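Local coordinates for protein N-acetyltransferase (Staphylococcus aureus subsp. aureus, PDB 4LUA) that probably transfers an acetyl group from acetyl-CoA to an amine, as other GNAT-family N-acetyltransferases do, at residues A[121-126]-A[155-160]. Residues are numbered along the deposited sequence; the frame is centred on the assembly and turned at random.
Sequences SIVSNN and FDEHWL
Ile122 and His158 exchange two backbone hydrogen bonds, Ile122 N to His158 O and His158 N to Ile122 O, each 2.8 Å, which lock strands 117-123 and 153-163 together as antiparallel neighbours. Ser121 opposite Trp159 and Val123 opposite Glu157 form the flanking non-hydrogen-bonded pairs. A third bond, Ser124 N to Asp156 O at 2.9 Å, is more bent, its donor tilted 35° from the carbonyl plane, where the first strand gives way to a type I turn.

The tight packing is apolar and CH-pi in character. On the Ile122 side, CD1 of Ile122 meets CD1 of Leu160 at 3.8 Å, and both residues continue onto Tyr133 of helix 127-135. On the other face, Ser121 CB sits over the six-membered ring of Trp159, 3.6 Å from its centroid and only 6° off the ring normal, a CH-pi contact; the indole NE1 hydrogen-bonds OE1 of Glu144. Farther along, Val123 CG1, anti to the backbone N (chi1 166°), reaches CD2 of Phe155.

Against these contacts, the looser polar rims hold water on both faces. On the Trp159 face, two waters bridge Ser121 OG and the Glu157 carboxylate, one donating to OE1 and the other to OE2. On the Ile122 face, a third water in the plane of the His158 ring links ND1 to Val123 O. A fourth, by the turn, couples Ser124 OG to Asp156 OD2, while Asp156 OD1 accepts from Asn146 N.

The return of strand 153-163 between 117-123 and 139-150, antiparallel to both, is typical of the C-terminal half of the GNAT acetyltransferase fold.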
loop_
_atom_site.group_PDB
_atom_site.type_symbol
_atom_site.label_atom_id
_atom_site.label_comp_id
_atom_site.label_asym_id
_atom_site.label_seq_id
_atom_site.Cartn_x
_atom_site.Cartn_y
_atom_site.Cartn_z
ATOM N N SER A 121 4.788 2.029 6.355
ATOM C CA SER A 121 4.563 2.969 7.450
ATOM C C SER A 121 3.096 2.884 7.870
ATOM O O SER A 121 2.211 2.682 7.019
ATOM C CB SER A 121 4.915 4.445 7.053
ATOM O OG SER A 121 4.154 4.738 5.857
ATOM N N ILE A 122 2.867 2.978 9.188
ATOM C CA ILE A 122 1.472 2.765 9.704
ATOM C C ILE A 122 1.227 3.850 10.730
ATOM O O ILE A 122 2.025 4.066 11.678
ATOM C CB ILE A 122 1.356 1.365 10.375
ATOM C CG1 ILE A 122 1.771 0.267 9.382
ATOM C CG2 ILE A 122 -0.111 1.117 10.855
ATOM C CD1 ILE A 122 1.720 -1.157 10.018
ATOM N N VAL A 123 0.087 4.554 10.627
ATOM C CA VAL A 123 -0.192 5.544 11.646
ATOM C C VAL A 123 -0.232 4.909 13.031
ATOM O O VAL A 123 -0.692 3.757 13.213
ATOM C CB VAL A 123 -1.528 6.237 11.332
ATOM C CG1 VAL A 123 -2.043 7.027 12.529
ATOM C CG2 VAL A 123 -1.331 7.152 10.076
ATOM N N SER A 124 0.274 5.634 14.004
ATOM C CA SER A 124 0.646 4.965 15.248
ATOM C C SER A 124 -0.410 4.273 16.074
ATOM O O SER A 124 -0.060 3.358 16.822
ATOM C CB SER A 124 1.495 5.881 16.104
ATOM O OG SER A 124 0.692 6.925 16.579
ATOM N N ASN A 125 -1.677 4.678 15.965
ATOM C CA ASN A 125 -2.675 3.958 16.767
ATOM C C ASN A 125 -3.454 2.970 15.902
ATOM O O ASN A 125 -4.392 2.335 16.417
ATOM C CB ASN A 125 -3.612 4.963 17.415
ATOM C CG ASN A 125 -4.329 5.825 16.374
ATOM O OD1 ASN A 125 -3.865 5.985 15.220
ATOM N ND2 ASN A 125 -5.468 6.412 16.788
ATOM N N ASN A 126 -3.031 2.757 14.655
ATOM C CA ASN A 126 -3.694 1.765 13.792
ATOM C C ASN A 126 -3.142 0.358 14.089
ATOM O O ASN A 126 -2.369 -0.225 13.304
ATOM C CB ASN A 126 -3.572 2.135 12.307
ATOM C CG ASN A 126 -4.452 1.310 11.428
ATOM O OD1 ASN A 126 -4.914 0.189 11.810
ATOM N ND2 ASN A 126 -4.664 1.803 10.201
ATOM N N PHE A 155 0.488 13.038 11.645
ATOM C CA PHE A 155 0.420 11.771 12.383
ATOM C C PHE A 155 1.797 11.213 12.634
ATOM O O PHE A 155 2.709 11.298 11.769
ATOM C CB PHE A 155 -0.404 10.723 11.623
ATOM C CG PHE A 155 -1.890 11.048 11.566
ATOM C CD1 PHE A 155 -2.383 11.903 10.609
ATOM C CD2 PHE A 155 -2.770 10.494 12.478
ATOM C CE1 PHE A 155 -3.761 12.220 10.565
ATOM C CE2 PHE A 155 -4.127 10.787 12.426
ATOM C CZ PHE A 155 -4.613 11.645 11.461
ATOM N N ASP A 156 1.941 10.612 13.823
ATOM C CA ASP A 156 3.127 9.783 14.082
ATOM C C ASP A 156 2.937 8.408 13.412
ATOM O O ASP A 156 1.817 7.937 13.235
ATOM C CB ASP A 156 3.242 9.529 15.588
ATOM C CG ASP A 156 3.336 10.774 16.404
ATOM O OD1 ASP A 156 3.742 11.843 15.867
ATOM O OD2 ASP A 156 2.966 10.698 17.622
ATOM N N GLU A 157 4.034 7.776 12.995
ATOM C CA GLU A 157 3.936 6.472 12.358
ATOM C C GLU A 157 4.927 5.482 12.907
ATOM O O GLU A 157 6.079 5.864 13.259
ATOM C CB GLU A 157 4.194 6.588 10.869
ATOM C CG GLU A 157 3.083 7.355 10.153
ATOM C CD GLU A 157 3.235 7.307 8.707
ATOM O OE1 GLU A 157 4.262 7.816 8.161
ATOM O OE2 GLU A 157 2.322 6.743 8.064
ATOM N N HIS A 158 4.517 4.221 12.909
ATOM C CA HIS A 158 5.464 3.104 13.067
ATOM C C HIS A 158 6.005 2.758 11.688
ATOM O O HIS A 158 5.290 2.799 10.669
ATOM C CB HIS A 158 4.834 1.853 13.678
ATOM C CG HIS A 158 4.494 2.034 15.118
ATOM N ND1 HIS A 158 3.185 2.116 15.560
ATOM C CD2 HIS A 158 5.280 2.246 16.198
ATOM C CE1 HIS A 158 3.186 2.326 16.869
ATOM N NE2 HIS A 158 4.442 2.463 17.278
ATOM N N TRP A 159 7.291 2.390 11.633
ATOM C CA TRP A 159 7.853 1.879 10.403
ATOM C C TRP A 159 8.144 0.402 10.643
ATOM O O TRP A 159 8.674 0.024 11.677
ATOM C CB TRP A 159 9.214 2.582 10.144
ATOM C CG TRP A 159 9.002 3.934 9.555
ATOM C CD1 TRP A 159 8.966 5.164 10.219
ATOM C CD2 TRP A 159 8.753 4.200 8.168
ATOM N NE1 TRP A 159 8.733 6.165 9.284
ATOM C CE2 TRP A 159 8.584 5.607 8.036
ATOM C CE3 TRP A 159 8.660 3.384 7.029
ATOM C CZ2 TRP A 159 8.337 6.215 6.778
ATOM C CZ3 TRP A 159 8.428 3.985 5.788
ATOM C CH2 TRP A 159 8.260 5.398 5.694
ATOM N N LEU A 160 7.770 -0.451 9.673
ATOM C CA LEU A 160 8.053 -1.880 9.748
ATOM C C LEU A 160 8.809 -2.275 8.497
ATOM O O LEU A 160 8.685 -1.613 7.467
ATOM C CB LEU A 160 6.705 -2.661 9.752
ATOM C CG LEU A 160 5.954 -2.656 11.118
ATOM C CD1 LEU A 160 5.287 -1.296 11.374
ATOM C CD2 LEU A 160 4.827 -3.774 11.100
HETATM O O HOH W 1 4.557 7.559 5.697
HETATM O O HOH W 2 1.236 5.978 5.425
HETATM O O HOH W 3 0.870 1.457 14.157
HETATM O O HOH W 4 1.585 8.580 18.726
#